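Local coordinates for protein 4-alpha-glucanotransferase (Corynebacterium glutamicum, PDB 5B68) that belongs to the amylomaltase family of 4-alpha-glucanotransferases, combining an N-terminal beta-sandwich domain with an enzyme domain built on a TIM barrel, at residues N199-L204 / E365-A370; A205-Q210 / E688-N693; H536-S539 / P543-Q546; Q596-I601 / L619-R624. All coordinates share one frame; numbering follows the deposited sequence.

Contact 1: residues N199-L204 / E365-A370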
# COMPACT_ATOMS: atom_id res chain seq x y z
N ASN A 199 -18.21 -5.09 9.46
CA ASN A 199 -18.66 -5.94 10.53
C ASN A 199 -17.97 -7.27 10.48
O ASN A 199 -17.43 -7.75 11.48
CB ASN A 199 -20.19 -6.12 10.47
CG ASN A 199 -20.74 -6.89 11.66
OD1 ASN A 199 -20.45 -8.06 11.82
ND2 ASN A 199 -21.52 -6.22 12.48
N ASP A 200 -17.97 -7.85 9.28
CA ASP A 200 -17.25 -9.08 9.05
C ASP A 200 -15.77 -9.02 9.43
O ASP A 200 -15.22 -10.00 9.92
CB ASP A 200 -17.37 -9.58 7.62
CG ASP A 200 -18.83 -9.81 7.19
OD1 ASP A 200 -19.53 -10.45 7.93
OD2 ASP A 200 -19.22 -9.38 6.07
N LEU A 201 -15.14 -7.89 9.13
CA LEU A 201 -13.73 -7.64 9.51
C LEU A 201 -13.52 -7.83 10.99
O LEU A 201 -12.60 -8.56 11.47
CB LEU A 201 -13.30 -6.24 9.05
CG LEU A 201 -11.88 -5.79 9.40
CD1 LEU A 201 -10.91 -6.73 8.74
CD2 LEU A 201 -11.68 -4.37 8.93
N GLY A 202 -14.31 -7.13 11.78
CA GLY A 202 -14.19 -7.23 13.22
C GLY A 202 -14.56 -8.60 13.80
O GLY A 202 -13.90 -9.10 14.70
N ASN A 203 -15.55 -9.24 13.20
CA ASN A 203 -16.04 -10.57 13.57
C ASN A 203 -14.92 -11.58 13.32
O ASN A 203 -14.55 -12.31 14.24
CB ASN A 203 -17.28 -10.91 12.71
CG ASN A 203 -18.01 -12.19 13.17
OD1 ASN A 203 -17.57 -12.89 14.12
ND2 ASN A 203 -19.09 -12.53 12.46
N LEU A 204 -14.39 -11.59 12.10
CA LEU A 204 -13.29 -12.50 11.71
C LEU A 204 -12.12 -12.27 12.66
O LEU A 204 -11.52 -13.26 13.14
CB LEU A 204 -12.88 -12.34 10.29
CG LEU A 204 -11.80 -13.24 9.71
CD1 LEU A 204 -12.15 -14.70 9.88
CD2 LEU A 204 -11.50 -12.87 8.30
N GLU A 365 -15.84 5.20 11.51
CA GLU A 365 -16.34 4.62 12.74
C GLU A 365 -16.49 3.08 12.65
O GLU A 365 -16.35 2.43 13.68
CB GLU A 365 -17.63 5.32 13.23
CG GLU A 365 -18.86 5.02 12.43
CD GLU A 365 -20.13 5.77 12.97
OE1 GLU A 365 -21.22 5.71 12.33
OE2 GLU A 365 -20.00 6.43 14.04
N GLN A 366 -16.82 2.52 11.48
CA GLN A 366 -16.98 1.07 11.39
C GLN A 366 -15.63 0.39 11.47
O GLN A 366 -15.51 -0.68 12.08
CB GLN A 366 -17.74 0.64 10.12
CG GLN A 366 -19.22 1.07 10.30
CD GLN A 366 -20.22 0.35 9.43
OE1 GLN A 366 -19.92 -0.58 8.67
NE2 GLN A 366 -21.45 0.89 9.45
N LEU A 367 -14.63 1.03 10.87
CA LEU A 367 -13.23 0.51 10.98
C LEU A 367 -12.69 0.63 12.37
O LEU A 367 -12.00 -0.26 12.85
CB LEU A 367 -12.32 1.26 10.03
CG LEU A 367 -12.32 0.85 8.60
CD1 LEU A 367 -11.47 1.80 7.79
CD2 LEU A 367 -11.71 -0.57 8.51
N ALA A 368 -12.97 1.74 13.05
CA ALA A 368 -12.60 1.85 14.45
C ALA A 368 -13.24 0.75 15.29
O ALA A 368 -12.59 0.18 16.15
CB ALA A 368 -13.02 3.18 15.02
N ALA A 369 -14.51 0.44 15.04
CA ALA A 369 -15.18 -0.58 15.84
C ALA A 369 -14.60 -1.97 15.54
O ALA A 369 -14.46 -2.76 16.47
CB ALA A 369 -16.67 -0.58 15.57
N ALA A 370 -14.22 -2.19 14.29
CA ALA A 370 -13.56 -3.45 13.94
C ALA A 370 -12.24 -3.59 14.70
O ALA A 370 -11.91 -4.68 15.22
CB ALA A 370 -13.32 -3.62 12.46

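Contact 2: residues A205-Q210 / E688-N693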
# COMPACT_ATOMS: atom_id res chain seq x y z
N ALA A 205 -11.76 -11.02 12.94
CA ALA A 205 -10.60 -10.78 13.84
C ALA A 205 -10.84 -11.41 15.18
O ALA A 205 -9.94 -12.12 15.71
CB ALA A 205 -10.32 -9.29 14.05
N SER A 206 -12.08 -11.26 15.67
CA SER A 206 -12.36 -11.76 17.03
C SER A 206 -12.30 -13.29 17.01
O SER A 206 -11.84 -13.89 17.97
CB SER A 206 -13.66 -11.21 17.63
OG SER A 206 -14.74 -11.78 16.94
N VAL A 207 -12.72 -13.92 15.92
CA VAL A 207 -12.71 -15.39 15.84
C VAL A 207 -11.30 -15.94 15.79
O VAL A 207 -10.95 -16.81 16.52
CB VAL A 207 -13.48 -15.86 14.59
CG1 VAL A 207 -13.18 -17.32 14.23
CG2 VAL A 207 -14.95 -15.65 14.74
N VAL A 208 -10.46 -15.41 14.92
CA VAL A 208 -9.11 -16.03 14.75
C VAL A 208 -8.29 -15.67 15.95
O VAL A 208 -7.34 -16.38 16.26
CB VAL A 208 -8.43 -15.65 13.44
CG1 VAL A 208 -9.23 -16.12 12.24
CG2 VAL A 208 -8.22 -14.15 13.34
N ALA A 209 -8.64 -14.60 16.68
CA ALA A 209 -7.91 -14.24 17.88
C ALA A 209 -8.10 -15.32 18.98
O ALA A 209 -7.25 -15.45 19.84
CB ALA A 209 -8.43 -12.92 18.40
N GLN A 210 -9.18 -16.11 18.91
CA GLN A 210 -9.48 -17.09 20.00
C GLN A 210 -8.49 -18.22 19.88
O GLN A 210 -8.31 -18.99 20.82
CB GLN A 210 -10.89 -17.66 19.80
CG GLN A 210 -11.92 -16.58 19.97
CD GLN A 210 -13.31 -16.97 19.53
OE1 GLN A 210 -13.54 -18.03 18.92
NE2 GLN A 210 -14.23 -16.04 19.71
N GLU A 688 -19.09 -17.84 10.65
CA GLU A 688 -19.76 -18.51 11.75
C GLU A 688 -19.36 -19.97 11.86
O GLU A 688 -19.41 -20.55 12.94
CB GLU A 688 -21.29 -18.39 11.63
CG GLU A 688 -21.82 -17.03 12.05
CD GLU A 688 -21.83 -16.03 10.93
OE1 GLU A 688 -21.35 -16.32 9.79
OE2 GLU A 688 -22.35 -14.96 11.21
N SER A 689 -18.98 -20.55 10.74
CA SER A 689 -18.62 -21.93 10.68
C SER A 689 -17.17 -22.20 10.78
O SER A 689 -16.79 -23.38 10.65
CB SER A 689 -18.98 -22.47 9.31
OG SER A 689 -20.35 -22.38 9.18
N LEU A 690 -16.33 -21.17 10.83
CA LEU A 690 -14.89 -21.43 10.70
C LEU A 690 -14.35 -22.40 11.70
O LEU A 690 -13.51 -23.28 11.36
CB LEU A 690 -14.09 -20.12 10.85
CG LEU A 690 -13.99 -19.32 9.55
CD1 LEU A 690 -13.45 -17.92 9.85
CD2 LEU A 690 -13.02 -19.94 8.56
N ARG A 691 -14.74 -22.20 12.94
CA ARG A 691 -14.24 -22.98 14.04
C ARG A 691 -15.00 -24.30 14.22
O ARG A 691 -14.69 -25.00 15.14
CB ARG A 691 -14.25 -22.17 15.34
CG ARG A 691 -13.29 -21.01 15.21
CD ARG A 691 -13.13 -20.18 16.46
NE ARG A 691 -12.23 -20.81 17.39
CZ ARG A 691 -12.63 -21.55 18.41
NH1 ARG A 691 -13.95 -21.74 18.66
NH2 ARG A 691 -11.70 -22.10 19.21
N GLU A 692 -15.95 -24.64 13.33
CA GLU A 692 -16.63 -25.91 13.33
C GLU A 692 -15.83 -26.90 12.52
O GLU A 692 -16.12 -28.06 12.60
CB GLU A 692 -18.05 -25.79 12.72
CG GLU A 692 -19.00 -24.98 13.59
CD GLU A 692 -20.31 -24.61 12.89
OE1 GLU A 692 -20.45 -24.74 11.64
OE2 GLU A 692 -21.22 -24.15 13.62
N ASN A 693 -14.87 -26.49 11.69
CA ASN A 693 -14.23 -27.50 10.81
C ASN A 693 -12.93 -27.90 11.45
O ASN A 693 -12.21 -27.06 11.98
CB ASN A 693 -13.91 -27.04 9.38
CG ASN A 693 -14.78 -25.91 8.89
OD1 ASN A 693 -15.98 -26.09 8.63
ND2 ASN A 693 -14.17 -24.74 8.74

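Contact 3: residues H536-S539 / P543-Q546. With SO4 (sulfate ion), chain I.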
# COMPACT_ATOMS: atom_id res chain seq x y z
N HIS A 536 15.12 -19.39 -0.99
CA HIS A 536 16.26 -20.20 -1.34
C HIS A 536 17.21 -19.95 -0.25
O HIS A 536 17.18 -18.88 0.38
CB HIS A 536 16.86 -19.78 -2.72
CG HIS A 536 16.01 -20.12 -3.89
ND1 HIS A 536 16.25 -21.23 -4.67
CD2 HIS A 536 14.97 -19.48 -4.46
CE1 HIS A 536 15.34 -21.28 -5.64
NE2 HIS A 536 14.55 -20.23 -5.53
N SER A 537 18.04 -20.95 0.05
CA SER A 537 19.03 -20.83 1.07
C SER A 537 20.10 -19.82 0.60
O SER A 537 20.55 -19.92 -0.53
CB SER A 537 19.67 -22.21 1.27
OG SER A 537 20.60 -22.25 2.31
N PRO A 538 20.49 -18.87 1.44
CA PRO A 538 21.69 -18.16 1.04
C PRO A 538 22.89 -19.10 0.98
O PRO A 538 23.74 -18.91 0.11
CB PRO A 538 21.88 -17.15 2.15
CG PRO A 538 21.31 -17.82 3.35
CD PRO A 538 20.15 -18.63 2.85
N SER A 539 22.94 -20.13 1.84
CA SER A 539 24.13 -20.97 2.03
C SER A 539 24.32 -22.19 1.08
O SER A 539 25.35 -22.28 0.42
CB SER A 539 24.23 -21.41 3.49
OG SER A 539 23.24 -22.33 3.87
N PRO A 543 16.05 -25.10 -0.97
CA PRO A 543 15.22 -24.22 -0.15
C PRO A 543 15.91 -23.70 1.09
O PRO A 543 16.81 -24.35 1.66
CB PRO A 543 14.04 -25.12 0.23
CG PRO A 543 13.99 -26.19 -0.84
CD PRO A 543 15.48 -26.46 -1.05
N ARG A 544 15.43 -22.56 1.55
CA ARG A 544 15.94 -21.98 2.76
C ARG A 544 15.69 -22.85 4.02
O ARG A 544 14.56 -23.30 4.24
CB ARG A 544 15.29 -20.60 2.98
CG ARG A 544 15.96 -19.79 4.09
CD ARG A 544 15.26 -18.43 4.24
NE ARG A 544 15.55 -17.58 3.06
CZ ARG A 544 16.61 -16.78 2.95
NH1 ARG A 544 16.77 -16.09 1.80
NH2 ARG A 544 17.48 -16.62 3.92
N ARG A 545 16.69 -23.02 4.84
CA ARG A 545 16.51 -23.82 6.07
C ARG A 545 15.76 -22.99 7.13
O ARG A 545 15.81 -21.73 7.16
CB ARG A 545 17.85 -24.26 6.67
CG ARG A 545 18.74 -25.13 5.74
CD ARG A 545 20.08 -25.38 6.43
NE ARG A 545 19.96 -26.35 7.51
CZ ARG A 545 19.91 -27.68 7.30
NH1 ARG A 545 19.80 -28.51 8.34
NH2 ARG A 545 19.96 -28.19 6.04
N GLN A 546 15.14 -23.69 8.06
CA GLN A 546 14.38 -23.00 9.09
C GLN A 546 15.15 -21.91 9.75
O GLN A 546 14.64 -20.76 9.95
CB GLN A 546 13.88 -23.98 10.14
CG GLN A 546 12.97 -23.36 11.18
CD GLN A 546 12.39 -24.46 12.03
OE1 GLN A 546 13.10 -25.07 12.84
NE2 GLN A 546 11.11 -24.71 11.85
S SO4 I . 19.55 -13.71 2.82
O1 SO4 I . 19.11 -13.43 4.22
O2 SO4 I . 21.03 -13.50 2.69
O3 SO4 I . 19.26 -15.10 2.40
O4 SO4 I . 18.75 -12.82 1.96
O HOH W 1 15.13 -16.42 -1.12

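Contact 4: residues Q596-I601 / L619-R624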
# COMPACT_ATOMS: atom_id res chain seq x y z
N GLN A 596 9.76 -31.44 -7.85
CA GLN A 596 11.10 -31.51 -7.31
C GLN A 596 11.40 -30.44 -6.26
O GLN A 596 12.04 -30.68 -5.24
CB GLN A 596 12.15 -31.41 -8.46
CG GLN A 596 13.64 -31.31 -8.10
CD GLN A 596 14.22 -32.49 -7.35
OE1 GLN A 596 15.13 -32.35 -6.53
NE2 GLN A 596 13.74 -33.65 -7.66
N TRP A 597 11.00 -29.21 -6.57
CA TRP A 597 11.17 -28.09 -5.63
C TRP A 597 10.36 -28.35 -4.33
O TRP A 597 10.91 -28.19 -3.23
CB TRP A 597 10.66 -26.81 -6.33
CG TRP A 597 10.70 -25.53 -5.49
CD1 TRP A 597 9.66 -24.71 -5.21
CD2 TRP A 597 11.84 -24.97 -4.87
NE1 TRP A 597 10.09 -23.67 -4.43
CE2 TRP A 597 11.42 -23.80 -4.20
CE3 TRP A 597 13.20 -25.34 -4.81
CZ2 TRP A 597 12.28 -23.00 -3.48
CZ3 TRP A 597 14.08 -24.53 -4.11
CH2 TRP A 597 13.59 -23.33 -3.46
N GLN A 598 9.10 -28.73 -4.49
CA GLN A 598 8.23 -29.15 -3.34
C GLN A 598 8.92 -30.23 -2.49
O GLN A 598 9.00 -30.13 -1.25
CB GLN A 598 6.87 -29.59 -3.81
CG GLN A 598 6.00 -28.43 -4.30
CD GLN A 598 4.54 -28.73 -4.41
OE1 GLN A 598 3.95 -29.52 -3.66
NE2 GLN A 598 3.90 -28.07 -5.37
N ALA A 599 9.52 -31.20 -3.15
CA ALA A 599 10.15 -32.30 -2.42
C ALA A 599 11.25 -31.82 -1.61
O ALA A 599 11.39 -32.17 -0.44
CB ALA A 599 10.64 -33.40 -3.41
N GLU A 600 12.07 -30.96 -2.20
CA GLU A 600 13.19 -30.38 -1.52
C GLU A 600 12.75 -29.58 -0.28
O GLU A 600 13.46 -29.59 0.77
CB GLU A 600 14.02 -29.50 -2.48
CG GLU A 600 14.94 -30.31 -3.40
CD GLU A 600 15.67 -29.45 -4.43
OE1 GLU A 600 16.38 -28.54 -3.99
OE2 GLU A 600 15.57 -29.74 -5.64
N ILE A 601 11.63 -28.86 -0.42
CA ILE A 601 11.10 -28.07 0.72
C ILE A 601 10.60 -29.00 1.84
O ILE A 601 10.88 -28.75 3.03
CB ILE A 601 9.92 -27.17 0.26
CG1 ILE A 601 10.46 -26.01 -0.61
CG2 ILE A 601 9.16 -26.60 1.47
CD1 ILE A 601 9.37 -25.16 -1.22
N LEU A 619 9.14 -39.46 -4.43
CA LEU A 619 7.74 -39.80 -4.19
C LEU A 619 6.80 -39.21 -5.25
O LEU A 619 7.02 -38.11 -5.68
CB LEU A 619 7.32 -39.30 -2.80
CG LEU A 619 7.32 -40.18 -1.53
CD1 LEU A 619 8.16 -41.45 -1.59
CD2 LEU A 619 7.67 -39.36 -0.29
N GLU A 620 5.74 -39.92 -5.57
CA GLU A 620 4.69 -39.41 -6.41
C GLU A 620 3.97 -38.35 -5.63
O GLU A 620 3.96 -38.37 -4.42
CB GLU A 620 3.70 -40.50 -6.75
CG GLU A 620 4.26 -41.59 -7.64
CD GLU A 620 3.52 -41.67 -8.95
OE1 GLU A 620 4.21 -41.83 -9.98
OE2 GLU A 620 2.27 -41.56 -8.96
N ARG A 621 3.38 -37.42 -6.35
CA ARG A 621 2.72 -36.27 -5.74
C ARG A 621 1.67 -36.68 -4.73
O ARG A 621 1.54 -36.05 -3.68
CB ARG A 621 2.07 -35.40 -6.80
CG ARG A 621 1.71 -33.99 -6.31
CD ARG A 621 1.04 -33.18 -7.40
NE ARG A 621 2.03 -32.71 -8.37
CZ ARG A 621 2.77 -31.62 -8.28
NH1 ARG A 621 3.60 -31.33 -9.26
NH2 ARG A 621 2.64 -30.75 -7.23
N ASP A 622 0.90 -37.72 -5.05
CA ASP A 622 -0.17 -38.14 -4.16
C ASP A 622 0.30 -39.17 -3.10
O ASP A 622 -0.52 -39.69 -2.37
CB ASP A 622 -1.41 -38.58 -4.98
CG ASP A 622 -1.22 -39.94 -5.67
OD1 ASP A 622 -0.06 -40.42 -5.76
OD2 ASP A 622 -2.25 -40.50 -6.14
N GLN A 623 1.61 -39.35 -3.00
CA GLN A 623 2.23 -40.21 -2.00
C GLN A 623 2.98 -39.50 -0.86
O GLN A 623 3.79 -40.11 -0.21
CB GLN A 623 3.20 -41.17 -2.69
CG GLN A 623 2.54 -42.17 -3.62
CD GLN A 623 3.53 -42.93 -4.48
OE1 GLN A 623 4.74 -42.77 -4.35
NE2 GLN A 623 3.02 -43.77 -5.36
N ARG A 624 2.74 -38.21 -0.65
CA ARG A 624 3.56 -37.39 0.29
C ARG A 624 2.86 -37.15 1.65
O ARG A 624 3.46 -36.61 2.57
CB ARG A 624 3.92 -36.03 -0.37
CG ARG A 624 4.76 -36.20 -1.65
CD ARG A 624 4.94 -34.94 -2.51
NE ARG A 624 3.67 -34.27 -2.73
CZ ARG A 624 3.54 -32.96 -3.03
NH1 ARG A 624 4.58 -32.19 -3.18
NH2 ARG A 624 2.35 -32.47 -3.20

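Contact 1: residues N199-L204 / E365-A370
Leu201 and Leu367 meet at a slant, each offering a single methyl: Leu201 CD2 stands 3.8 Å from Leu367 CD2, and neither leucine brings its other branch into the contact. Their torsions explain the meeting. Leu201 already starts out toward the facing helix and extends with CG anti to its backbone N (chi1 178°), whereas Leu367 leaves its backbone in the opposite sense and needs CG swung anti to the carbonyl carbon (chi1 -81°) to bring CD2 back. Ala370 CB touches Leu201 CD2 at 4.0 Å and also presses on the backbone of Gly202, with Ala370 CB 3.7 Å from Gly202 N. Because Gly202 has no side chain, the two main chains come very close here, Gly202 CA lying 3.9 Å from Ala370 CA. The axes of the two segments approach to 8.5 Å at an angle of 8°, so the helices run nearly parallel, and the contacts between side chains are all apolar. Such side-by-side packing is characteristic of the outer helical layer of a (beta/alpha)8 barrel. Helix 198-209 follows barrel strand 177-182 and leads into strand 215-218, while helix 349-376 leads into strand 382-387; inward of the contact, Leu201 also rests on Leu216 and Ile218 of strand 215-218.

Contact 2: residues A205-Q210 / E688-N693
Arg691 lies against Val207 and Gln210, where the loop leading to the C-terminal helix 694-702 covers the end of helix 198-209, a helix of the TIM-barrel shell. Beside it, Leu690 CD1 approaches Val207 CG1 at 4.4 Å, a loose apolar touch on the buried side. The arginine leaves its backbone pointing at helix 198-209. From CB, the first torsion sets CG anti to the carbonyl carbon (chi1 -64°), and Arg691 CG reaches 3.8 Å from Val207 CG1. The next carbon has two neighbours: Arg691 CD is 3.6 Å from Val207 CG1, the valine and arginine side chains sliding past one another in opposite directions, and 3.3 Å from Gln210 OE1. A bend at chi3 (80°) then turns the polar end aside, to where NE forms a salt bridge with Asp211, the residue just after Gln210. Tyr696 of helix 694-702 packs against the arginine as well. At the tip, Arg691 CZ and NH1 each lie 3.7 Å from Gln210 OE1, and the amide and guanidinium planes stand almost perpendicular, 80° apart. Gln210 OE1 lies over one guanidinium face, and although it is 3.4 Å from Arg691 NE, the angle there is too poor for a hydrogen bond.

Contact 3: residues H536-S539 / P543-Q546
Arg544 spreads its guanidinium across the 536-539 segment so that His536 O and Pro538 CD lie over the same face. With CG anti to the backbone N (chi1 -169°), a bend at chi3 (-70°) turns the group over His536 O. Pro538 CD is 3.5 Å from Arg544 NH2, the two side chains crossing at about a right angle. His536 O is 3.2 Å from Arg544 NH1, but above the group the angle is too poor for a hydrogen bond. The N-H groups point outward along the edge instead, where a sulfate ion, probably from the crystallisation liquor, is held through one oxygen: Arg544 NH1 reaches sulfate O3 at 2.7 Å, and Arg544 NH2 reaches the same O3 at 2.8 Å. Both bonds bend to just over 140°. Pro538 CB flanks this oxygen, 3.3 Å from O3. A water accepts from His536 N at 3.0 Å and, weakly, from Arg544 NH1. The two backbones are joined by a single beta bridge between His536 and Pro543, within the excursion between strands 528-531 and 553-556 of the TIM barrel. Ser537 CB packs on Pro543 O at 3.6 Å. Further out, Glu535 positions the arginine twice, by a backbone hydrogen bond to Arg544 and a salt bridge to its NE. Glu548 gives its backbone O to Arg544 NH2 and its carboxylate OE1 to Ser537 OG and Arg545 N.

Contact 4: residues Q596-I601 / L619-R624
Gln598 OE1 is gripped by both terminal nitrogens of Arg624. The main bond, from Arg624 NH1 to Gln598 OE1, is 2.8 Å long and nearly straight at 170°; the second, from Arg624 NH2 to Gln598 OE1, is weak at 3.4 Å. The oxygen lies in the guanidinium plane, yet NH1 stands above the carbonyl plane of the amide, 41° out of it, so the donor is aimed well while the acceptor is approached obliquely. The same Arg624 NH1 also meets the aliphatic base of the glutamine, 3.5 Å from Gln598 CB. Gln598 brings its amide here by extending beyond CG toward the 619-624 segment. Arg624 bends at chi3, and its rotation is fixed further by a bond from Arg624 NE to Arg621 O, 2.9 Å, within its own segment. This is a junction between a helix and a loop: Gln598 belongs to helix 587-607, and 619-624 lies in the connection to helix 627-639, both in the long excursion between barrel strands 553-556 and 645-649 of the TIM barrel. At the other end of the amide, Gln598 NE2 lies at the edge of the Arg621 guanidinium, in its plane, 3.5 Å from Arg621 NH2, with the amide plane turned 78° against it. Two donors face each other there, and surrounding acceptors serve both. Gln598 NE2 donates to Asp594 OD1 and Tyr568 O, while Arg621 makes a salt bridge with Asp594 through NH1 and a hydrogen bond to Leu569 O through NH2.

The four contacts form two touching pairs on the TIM-barrel domain. Contacts 1 and 2 have centres about 15 Å apart and meet where Leu204 CD1 lies 3.5 Å from Leu690 CD1. Because helix 198-209 carries a segment of each, it joins helix 349-376 to the loop before the C-terminal helix; along the chain their segments alternate. Contacts 3 and 4, centres about 18 Å apart, come in series between the two segments of contact 2. The pairs stand about 31 to 41 Å apart, centre to centre. Contact 2 thus ties an early barrel helix to the end of the chain, while His536 on Trp597 and Pro543 on Ile601 pack the excursions flanking strand 553-556 together.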